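PDB 4OFQ: putative cell surface protein from Streptococcus pyogenes, which forms the C-terminal region of AspA, an antigen I/II-family adhesin on the streptococcal cell surface, and so probably contributes to bacterial attachment. Local coordinates for residues Q45-Y50 with A141-G146; L191-D196 with N335-N340; E236-D241 with T329-G334. All blocks are in the same frame, centred on the assembly; numbering follows the deposited sequence. Where two conformers were deposited one is given.

Contact 1. Residues Q45-Y50 with A141-G146; sequences QDFDQY and AYVQKG
Asp48 and Gly146 mark the nearest passage of the two backbones, their CA atoms 4.2 Å apart, where the turn after strand 38-45 meets the end of helix 135-143. Tyr50 lies nearest Gln144, at 5.6 Å between CA atoms. Residues 48-50 make a short 3-10 turn, in which Tyr50 N bonds back to Phe47 O. That same carbonyl also receives a CA-H...O contact across the gap, with Gly146 CA 3.5 Å from Phe47 O. Gly146 has a positive phi of 66°, a value that favours glycine, and its N returns to Val143 O.

Val143 is the side chain that joins the two segments, with one methyl for each aromatic ring. CG2 sits over the centre of the Phe47 ring, 3.7 Å from the centroid and only 13° off the ring normal, a clean CH-pi contact. The other branch, CG1, is anti to the backbone N (chi1 179°) and reaches Tyr50 instead, 3.6 Å from its CD2. Tyr50 CB adds a closer touch, 3.4 Å from Val143 O. The two rings also meet each other, Phe47 CD1 lying in the plane of the Tyr50 ring at its edge. Beyond the segments, Phe138 and Ile149 pack on Phe47, while Tyr50 OH bonds to Asp174 and its ring meets Phe175 edge-to-face.

Asp46 shapes the start of the turn: its OD1 accepts Asp48 N at 3.2 Å, from the anti side of the carboxylate. Two standard local motifs are thus packed together through an aliphatic-aromatic contact: an Asx turn leading into a 3-10 turn on one side, and a glycine-terminated Schellman motif on the other.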
loop_
_atom_site.group_PDB
_atom_site.type_symbol
_atom_site.label_atom_id
_atom_site.label_comp_id
_atom_site.label_asym_id
_atom_site.label_seq_id
_atom_site.Cartn_x
_atom_site.Cartn_y
_atom_site.Cartn_z
ATOM N N GLN A 45 9.471 -18.472 11.988
ATOM C CA GLN A 45 8.983 -19.710 12.586
ATOM C C GLN A 45 10.024 -20.081 13.637
ATOM O O GLN A 45 11.159 -20.426 13.301
ATOM C CB GLN A 45 8.862 -20.787 11.498
ATOM C CG GLN A 45 8.356 -22.178 11.926
ATOM C CD GLN A 45 8.011 -23.044 10.707
ATOM O OE1 GLN A 45 8.505 -22.796 9.600
ATOM N NE2 GLN A 45 7.156 -24.053 10.901
ATOM N N ASP A 46 9.634 -19.987 14.910
ATOM C CA ASP A 46 10.570 -19.969 16.029
ATOM C C ASP A 46 10.815 -21.365 16.600
ATOM O O ASP A 46 9.929 -21.956 17.210
ATOM C CB ASP A 46 9.996 -19.048 17.117
ATOM C CG ASP A 46 10.879 -18.938 18.354
ATOM O OD1 ASP A 46 12.041 -19.395 18.348
ATOM O OD2 ASP A 46 10.392 -18.355 19.345
ATOM N N PHE A 47 12.028 -21.874 16.432
ATOM C CA PHE A 47 12.355 -23.214 16.911
ATOM C C PHE A 47 13.398 -23.180 18.011
ATOM O O PHE A 47 13.790 -24.218 18.533
ATOM C CB PHE A 47 12.872 -24.088 15.773
ATOM C CG PHE A 47 11.811 -24.491 14.784
ATOM C CD1 PHE A 47 10.503 -24.680 15.194
ATOM C CD2 PHE A 47 12.130 -24.687 13.449
ATOM C CE1 PHE A 47 9.517 -25.057 14.277
ATOM C CE2 PHE A 47 11.154 -25.068 12.533
ATOM C CZ PHE A 47 9.851 -25.253 12.947
ATOM N N ASP A 48 13.845 -21.980 18.357
ATOM C CA ASP A 48 14.919 -21.810 19.329
ATOM C C ASP A 48 14.765 -22.653 20.607
ATOM O O ASP A 48 15.721 -23.289 21.052
ATOM C CB ASP A 48 15.083 -20.330 19.672
ATOM C CG ASP A 48 16.240 -20.083 20.602
ATOM O OD1 ASP A 48 17.394 -20.203 20.151
ATOM O OD2 ASP A 48 15.993 -19.778 21.781
ATOM N N GLN A 49 13.564 -22.671 21.179
ATOM C CA GLN A 49 13.332 -23.370 22.445
ATOM C C GLN A 49 13.542 -24.884 22.339
ATOM O O GLN A 49 13.824 -25.551 23.336
ATOM C CB GLN A 49 11.913 -23.104 22.957
ATOM C CG GLN A 49 11.747 -21.802 23.707
ATOM C CD GLN A 49 12.600 -21.730 24.961
ATOM O OE1 GLN A 49 12.369 -22.454 25.931
ATOM N NE2 GLN A 49 13.591 -20.848 24.948
ATOM N N TYR A 50 13.389 -25.420 21.133
ATOM C CA TYR A 50 13.440 -26.868 20.922
ATOM C C TYR A 50 14.858 -27.426 20.817
ATOM O O TYR A 50 15.042 -28.641 20.828
ATOM C CB TYR A 50 12.658 -27.243 19.665
ATOM C CG TYR A 50 11.217 -26.813 19.706
ATOM C CD1 TYR A 50 10.423 -27.106 20.806
ATOM C CD2 TYR A 50 10.653 -26.097 18.655
ATOM C CE1 TYR A 50 9.095 -26.708 20.857
ATOM C CE2 TYR A 50 9.325 -25.687 18.701
ATOM C CZ TYR A 50 8.554 -26.008 19.805
ATOM O OH TYR A 50 7.238 -25.617 19.855
ATOM N N ALA A 141 16.584 -32.093 11.206
ATOM C CA ALA A 141 17.407 -31.126 10.489
ATOM C C ALA A 141 17.311 -29.704 11.034
ATOM O O ALA A 141 18.321 -28.992 11.086
ATOM C CB ALA A 141 17.068 -31.141 8.994
ATOM N N TYR A 142 16.108 -29.276 11.417
ATOM C CA TYR A 142 15.897 -27.872 11.777
ATOM C C TYR A 142 15.374 -27.654 13.190
ATOM O O TYR A 142 15.969 -26.910 13.950
ATOM C CB TYR A 142 15.005 -27.173 10.740
ATOM C CG TYR A 142 15.561 -27.360 9.350
ATOM C CD1 TYR A 142 16.725 -26.713 8.959
ATOM C CD2 TYR A 142 14.962 -28.230 8.457
ATOM C CE1 TYR A 142 17.259 -26.904 7.703
ATOM C CE2 TYR A 142 15.494 -28.440 7.207
ATOM C CZ TYR A 142 16.640 -27.777 6.833
ATOM O OH TYR A 142 17.163 -27.988 5.578
ATOM N N VAL A 143 14.272 -28.310 13.537
ATOM C CA VAL A 143 13.608 -28.076 14.819
ATOM C C VAL A 143 14.492 -28.412 16.023
ATOM O O VAL A 143 14.661 -27.596 16.939
ATOM C CB VAL A 143 12.316 -28.891 14.922
ATOM C CG1 VAL A 143 11.652 -28.655 16.275
ATOM C CG2 VAL A 143 11.372 -28.546 13.759
ATOM N N GLN A 144 15.049 -29.617 16.009
ATOM C CA GLN A 144 15.886 -30.103 17.106
ATOM C C GLN A 144 17.217 -29.350 17.191
ATOM O O GLN A 144 17.884 -29.356 18.234
ATOM C CB GLN A 144 16.132 -31.608 16.948
ATOM C CG GLN A 144 16.756 -32.286 18.151
ATOM C CD GLN A 144 16.841 -33.794 17.984
ATOM O OE1 GLN A 144 17.245 -34.288 16.933
ATOM N NE2 GLN A 144 16.454 -34.532 19.020
ATOM N N LYS A 145 17.602 -28.710 16.090
ATOM C CA LYS A 145 18.806 -27.884 16.077
ATOM C C LYS A 145 18.515 -26.420 16.418
ATOM O O LYS A 145 19.423 -25.589 16.456
ATOM C CB LYS A 145 19.507 -27.989 14.721
ATOM C CG LYS A 145 19.971 -29.410 14.392
ATOM C CD LYS A 145 20.765 -29.445 13.092
ATOM C CE LYS A 145 21.256 -30.847 12.789
ATOM N NZ LYS A 145 21.972 -30.906 11.484
ATOM N N GLY A 146 17.245 -26.108 16.659
ATOM C CA GLY A 146 16.851 -24.756 17.016
ATOM C C GLY A 146 17.060 -23.760 15.883
ATOM O O GLY A 146 17.338 -22.587 16.115
#

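Contact 2. Residues L191-D196 with N335-N340; sequences LTVHKD and NPVKSN
Lys195 and Asn340 tie the two segments together through a pair of hydrogen bonds. Asn340 OD1 accepts Lys195 N at 2.9 Å, while its ND2 donates to Lys195 O, again at 2.9 Å. Both bonds are nearly straight, 166° at the hydrogen, and the second lies in the carbonyl plane on a lone pair. One side-chain amide therefore satisfies both backbone polar groups of Lys195, and the two bonds together fix how the amide is turned.

The lysine side chain starts at this contact and finishes well beyond it. Its CB rests 3.6 Å from Ser339 OG, a hydroxyl that donates to Asn340 O and also bonds to Tyr328 N. CG is anti to the backbone N (chi1 178°), and the chain continues extended through CD and CE. At the tip, NZ is covalently joined to CG of Asn326 and hydrogen-bonded to Asp241.

Toward the other end the packing is apolar. Val337 turns CG2 to Leu191 CB, at 3.8 Å, and CG1 to the 191-192 backbone and Val193. Val193 CG2 also presses on the backbone, 3.3 Å from Val337 O. One water bridges Val193 N and Lys338 O, 2.8 Å from the latter atom.

A link from lysine NZ to asparagine CG, with an aspartate beside it, is the signature of the intramolecular isopeptide bonds found in beta-sandwich domains of Gram-positive surface proteins, where such cross-links lend stability.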
loop_
_atom_site.group_PDB
_atom_site.type_symbol
_atom_site.label_atom_id
_atom_site.label_comp_id
_atom_site.label_asym_id
_atom_site.label_seq_id
_atom_site.Cartn_x
_atom_site.Cartn_y
_atom_site.Cartn_z
ATOM N N LEU A 191 -7.585 7.667 -0.990
ATOM C CA LEU A 191 -7.147 8.710 -1.904
ATOM C C LEU A 191 -8.353 9.409 -2.511
ATOM O O LEU A 191 -9.206 8.757 -3.105
ATOM C CB LEU A 191 -6.320 8.090 -3.036
ATOM C CG LEU A 191 -5.201 7.154 -2.596
ATOM C CD1 LEU A 191 -4.479 6.575 -3.809
ATOM C CD2 LEU A 191 -4.235 7.902 -1.690
ATOM N N THR A 192 -8.419 10.732 -2.364
ATOM C CA THR A 192 -9.452 11.522 -3.041
ATOM C C THR A 192 -8.829 12.839 -3.511
ATOM O O THR A 192 -7.909 13.365 -2.879
ATOM C CB THR A 192 -10.698 11.814 -2.136
ATOM O OG1 THR A 192 -10.348 12.738 -1.107
ATOM C CG2 THR A 192 -11.254 10.550 -1.497
ATOM N N VAL A 193 -9.306 13.356 -4.636
ATOM C CA VAL A 193 -8.924 14.700 -5.066
ATOM C C VAL A 193 -10.175 15.432 -5.533
ATOM O O VAL A 193 -11.188 14.805 -5.833
ATOM C CB VAL A 193 -7.862 14.694 -6.202
ATOM C CG1 VAL A 193 -6.506 14.191 -5.660
ATOM C CG2 VAL A 193 -8.333 13.849 -7.370
ATOM N N HIS A 194 -10.105 16.756 -5.587
ATOM C CA HIS A 194 -11.273 17.547 -5.944
ATOM C C HIS A 194 -10.934 18.600 -6.986
ATOM O O HIS A 194 -9.823 19.141 -7.014
ATOM C CB HIS A 194 -11.882 18.199 -4.699
ATOM C CG HIS A 194 -12.314 17.214 -3.658
ATOM N ND1 HIS A 194 -11.468 16.751 -2.676
ATOM C CD2 HIS A 194 -13.501 16.592 -3.458
ATOM C CE1 HIS A 194 -12.114 15.889 -1.910
ATOM N NE2 HIS A 194 -13.350 15.776 -2.363
ATOM N N LYS A 195 -11.898 18.878 -7.851
ATOM C CA LYS A 195 -11.734 19.924 -8.839
ATOM C C LYS A 195 -12.798 20.963 -8.607
ATOM O O LYS A 195 -13.941 20.616 -8.340
ATOM C CB LYS A 195 -11.859 19.386 -10.260
ATOM C CG LYS A 195 -11.728 20.492 -11.301
ATOM C CD LYS A 195 -11.436 19.935 -12.700
ATOM C CE LYS A 195 -11.181 21.068 -13.680
ATOM N NZ LYS A 195 -10.703 20.553 -14.984
ATOM N N ASP A 196 -12.434 22.242 -8.674
ATOM C CA ASP A 196 -13.463 23.269 -8.650
ATOM C C ASP A 196 -13.217 24.249 -9.773
ATOM O O ASP A 196 -12.136 24.260 -10.390
ATOM C CB ASP A 196 -13.546 23.970 -7.293
ATOM C CG ASP A 196 -14.985 24.325 -6.910
ATOM O OD1 ASP A 196 -15.851 24.514 -7.822
ATOM O OD2 ASP A 196 -15.249 24.403 -5.692
ATOM N N ASN A 335 -0.647 5.672 -8.457
ATOM C CA ASN A 335 -2.079 5.507 -8.182
ATOM C C ASN A 335 -2.858 6.641 -8.824
ATOM O O ASN A 335 -2.638 7.797 -8.490
ATOM C CB ASN A 335 -2.362 5.525 -6.675
ATOM C CG ASN A 335 -1.679 4.388 -5.937
ATOM O OD1 ASN A 335 -2.213 3.277 -5.849
ATOM N ND2 ASN A 335 -0.503 4.659 -5.396
ATOM N N PRO A 336 -3.760 6.320 -9.757
ATOM C CA PRO A 336 -4.577 7.390 -10.338
ATOM C C PRO A 336 -5.734 7.742 -9.419
ATOM O O PRO A 336 -6.420 6.833 -8.931
ATOM C CB PRO A 336 -5.108 6.764 -11.632
ATOM C CG PRO A 336 -5.112 5.298 -11.372
ATOM C CD PRO A 336 -3.964 5.025 -10.429
ATOM N N VAL A 337 -5.936 9.039 -9.181
ATOM C CA VAL A 337 -7.028 9.505 -8.343
ATOM C C VAL A 337 -7.836 10.463 -9.204
ATOM O O VAL A 337 -7.350 11.537 -9.579
ATOM C CB VAL A 337 -6.506 10.228 -7.070
ATOM C CG1 VAL A 337 -7.614 10.341 -6.023
ATOM C CG2 VAL A 337 -5.307 9.456 -6.468
ATOM N N LYS A 338 -9.055 10.063 -9.552
ATOM C CA LYS A 338 -9.888 10.887 -10.423
ATOM C C LYS A 338 -10.750 11.862 -9.629
ATOM O O LYS A 338 -11.424 11.471 -8.676
ATOM C CB LYS A 338 -10.765 10.008 -11.316
ATOM C CG LYS A 338 -11.680 10.802 -12.233
ATOM C CD LYS A 338 -12.577 9.882 -13.050
ATOM C CE LYS A 338 -11.766 9.061 -14.032
ATOM N NZ LYS A 338 -12.640 8.175 -14.851
ATOM N N SER A 339 -10.743 13.133 -10.029
ATOM C CA SER A 339 -11.526 14.141 -9.333
ATOM C C SER A 339 -12.997 14.047 -9.723
ATOM O O SER A 339 -13.365 13.362 -10.688
ATOM C CB SER A 339 -11.013 15.548 -9.699
ATOM O OG SER A 339 -11.372 15.886 -11.041
ATOM N N ASN A 340 -13.840 14.763 -8.986
ATOM C CA ASN A 340 -15.187 15.046 -9.452
ATOM C C ASN A 340 -15.096 15.815 -10.756
ATOM O O ASN A 340 -14.044 16.379 -11.090
ATOM C CB ASN A 340 -15.919 15.915 -8.443
ATOM C CG ASN A 340 -15.160 17.201 -8.137
ATOM O OD1 ASN A 340 -14.147 17.170 -7.443
ATOM N ND2 ASN A 340 -15.640 18.324 -8.656
HETATM O O HOH W 1 -11.345 11.460 -5.902
#

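Contact 3. Residues E236-D241 with T329-G334; sequences EYKFVD and TLYVNG
Leu330 and Phe239 lie side by side and point the same way, and the leucine sets one methyl squarely on the ring. Its CD1 is 3.8 Å from the Phe239 centroid and 6° off the normal. The same methyl lies over a face of the Tyr237 ring, 4.0 Å from CE1, so both aromatic side chains share it. CG of Leu330 is anti to the backbone N (chi1 -176°); CD2, like CD1, touches Tyr237, at CZ.

On the reverse face of the sheet, Tyr331 crosses Val240, with Val240 CG2 3.7 Å from Tyr331 CE1. Glu236 runs alongside the same tyrosine, its carboxylate plane turned 40° from the ring. Its CD lies 3.6 Å from Tyr331 CB, and OE1 accepts Gly334 N at 2.7 Å in a clearly bent bond. Asn333 closes the strand end from the other segment: its OD1 takes Glu236 N at 3.1 Å and also Thr235 N.

Regular antiparallel pairing holds these side chains in place, with Lys238-Tyr331 and Val240-Thr329 as hydrogen-bonded pairs. Strand 237-242 is flanked on its other edge by strand 289-294, while strand 335-338 turns back to pair with 323-332. Leu221 of strand 216-222, from the four-stranded sheet, packs on Phe239, and Val193 packs on Leu330.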
loop_
_atom_site.group_PDB
_atom_site.type_symbol
_atom_site.label_atom_id
_atom_site.label_comp_id
_atom_site.label_asym_id
_atom_site.label_seq_id
_atom_site.Cartn_x
_atom_site.Cartn_y
_atom_site.Cartn_z
ATOM N N GLU A 236 6.242 9.931 -7.525
ATOM C CA GLU A 236 5.387 10.587 -8.526
ATOM C C GLU A 236 4.269 11.376 -7.857
ATOM O O GLU A 236 3.656 10.895 -6.903
ATOM C CB GLU A 236 4.766 9.554 -9.461
ATOM C CG GLU A 236 3.749 10.141 -10.461
ATOM C CD GLU A 236 3.133 9.092 -11.364
ATOM O OE1 GLU A 236 2.646 8.064 -10.847
ATOM O OE2 GLU A 236 3.142 9.295 -12.601
ATOM N N TYR A 237 4.012 12.577 -8.374
ATOM C CA TYR A 237 2.904 13.434 -7.929
ATOM C C TYR A 237 2.649 14.337 -9.133
ATOM O O TYR A 237 3.343 15.343 -9.352
ATOM C CB TYR A 237 3.285 14.251 -6.688
ATOM C CG TYR A 237 2.118 14.889 -5.923
ATOM C CD1 TYR A 237 1.554 16.108 -6.334
ATOM C CD2 TYR A 237 1.617 14.298 -4.775
ATOM C CE1 TYR A 237 0.490 16.703 -5.621
ATOM C CE2 TYR A 237 0.561 14.875 -4.060
ATOM C CZ TYR A 237 0.003 16.073 -4.483
ATOM O OH TYR A 237 -1.027 16.627 -3.737
ATOM N N LYS A 238 1.676 13.940 -9.939
ATOM C CA LYS A 238 1.462 14.537 -11.254
ATOM C C LYS A 238 -0.015 14.810 -11.494
ATOM O O LYS A 238 -0.856 13.931 -11.273
ATOM C CB LYS A 238 1.996 13.584 -12.330
ATOM C CG LYS A 238 1.814 14.087 -13.762
ATOM C CD LYS A 238 2.571 13.216 -14.753
ATOM C CE LYS A 238 1.921 11.866 -14.944
ATOM N NZ LYS A 238 2.591 11.131 -16.071
ATOM N N PHE A 239 -0.322 16.025 -11.949
ATOM C CA PHE A 239 -1.684 16.402 -12.296
ATOM C C PHE A 239 -1.848 16.191 -13.791
ATOM O O PHE A 239 -1.012 16.643 -14.578
ATOM C CB PHE A 239 -1.927 17.887 -12.010
ATOM C CG PHE A 239 -1.749 18.295 -10.572
ATOM C CD1 PHE A 239 -0.483 18.470 -10.035
ATOM C CD2 PHE A 239 -2.853 18.580 -9.777
ATOM C CE1 PHE A 239 -0.311 18.880 -8.721
ATOM C CE2 PHE A 239 -2.690 18.998 -8.467
ATOM C CZ PHE A 239 -1.405 19.146 -7.935
ATOM N N VAL A 240 -2.933 15.527 -14.191
ATOM C CA VAL A 240 -3.252 15.373 -15.607
ATOM C C VAL A 240 -4.677 15.881 -15.888
ATOM O O VAL A 240 -5.638 15.501 -15.211
ATOM C CB VAL A 240 -3.112 13.910 -16.061
ATOM C CG1 VAL A 240 -3.410 13.797 -17.540
ATOM C CG2 VAL A 240 -1.706 13.401 -15.770
ATOM N N ASP A 241 -4.825 16.732 -16.892
ATOM C CA ASP A 241 -6.134 17.337 -17.145
ATOM C C ASP A 241 -6.361 17.456 -18.647
ATOM O O ASP A 241 -5.617 18.152 -19.335
ATOM C CB ASP A 241 -6.209 18.712 -16.454
ATOM C CG ASP A 241 -7.610 19.267 -16.403
ATOM O OD1 ASP A 241 -8.377 19.045 -17.361
ATOM O OD2 ASP A 241 -7.960 19.909 -15.395
ATOM N N THR A 329 -7.007 14.099 -13.099
ATOM C CA THR A 329 -6.548 12.895 -12.438
ATOM C C THR A 329 -5.192 13.189 -11.840
ATOM O O THR A 329 -4.308 13.711 -12.522
ATOM C CB THR A 329 -6.419 11.710 -13.419
ATOM O OG1 THR A 329 -7.713 11.360 -13.927
ATOM C CG2 THR A 329 -5.845 10.496 -12.692
ATOM N N LEU A 330 -5.036 12.875 -10.559
ATOM C CA LEU A 330 -3.750 13.011 -9.899
ATOM C C LEU A 330 -3.125 11.621 -9.860
ATOM O O LEU A 330 -3.811 10.634 -9.609
ATOM C CB LEU A 330 -3.947 13.532 -8.471
ATOM C CG LEU A 330 -2.668 13.818 -7.694
ATOM C CD1 LEU A 330 -1.921 15.027 -8.301
ATOM C CD2 LEU A 330 -2.966 14.023 -6.197
ATOM N N TYR A 331 -1.833 11.541 -10.127
ATOM C CA TYR A 331 -1.115 10.274 -10.011
ATOM C C TYR A 331 -0.168 10.415 -8.838
ATOM O O TYR A 331 0.715 11.260 -8.864
ATOM C CB TYR A 331 -0.348 9.969 -11.297
ATOM C CG TYR A 331 -1.263 9.577 -12.437
ATOM C CD1 TYR A 331 -1.837 10.543 -13.252
ATOM C CD2 TYR A 331 -1.575 8.240 -12.683
ATOM C CE1 TYR A 331 -2.687 10.194 -14.291
ATOM C CE2 TYR A 331 -2.421 7.886 -13.711
ATOM C CZ TYR A 331 -2.970 8.865 -14.515
ATOM O OH TYR A 331 -3.821 8.522 -15.536
ATOM N N VAL A 332 -0.386 9.632 -7.785
ATOM C CA VAL A 332 0.521 9.649 -6.638
ATOM C C VAL A 332 1.183 8.286 -6.553
ATOM O O VAL A 332 0.501 7.295 -6.282
ATOM C CB VAL A 332 -0.242 9.883 -5.318
ATOM C CG1 VAL A 332 0.737 9.935 -4.142
ATOM C CG2 VAL A 332 -1.048 11.166 -5.397
ATOM N N ASN A 333 2.498 8.229 -6.785
ATOM C CA ASN A 333 3.205 6.952 -6.828
ATOM C C ASN A 333 2.467 5.907 -7.680
ATOM O O ASN A 333 2.259 4.775 -7.266
ATOM C CB ASN A 333 3.499 6.422 -5.409
ATOM C CG ASN A 333 4.628 7.189 -4.717
ATOM O OD1 ASN A 333 5.072 8.225 -5.196
ATOM N ND2 ASN A 333 5.099 6.668 -3.591
ATOM N N GLY A 334 2.038 6.317 -8.867
ATOM C CA GLY A 334 1.392 5.402 -9.784
ATOM C C GLY A 334 -0.089 5.141 -9.548
ATOM O O GLY A 334 -0.719 4.457 -10.360
#

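Contact 1 stands apart, in the N-terminal half of the fragment, its centre 51 Å from that of contact 2 and 49 Å from that of contact 3, across the chain's centre. It closes before either of the others opens. Contacts 2 and 3 lie in the C-terminal half with centres 9 Å apart, and the chain completes 236-241/329-334 between the two halves of 191-196/335-340. They meet where strand 335-338 follows strand 323-332 in one sheet, Pro336 packing on Tyr331. The covalent bond from Lys195 to Asn326 joins strand 194-198 to strand 323-332, consistent with a stabilised sandwich. Contact 1 lies about 30 Å from either at the nearest atoms.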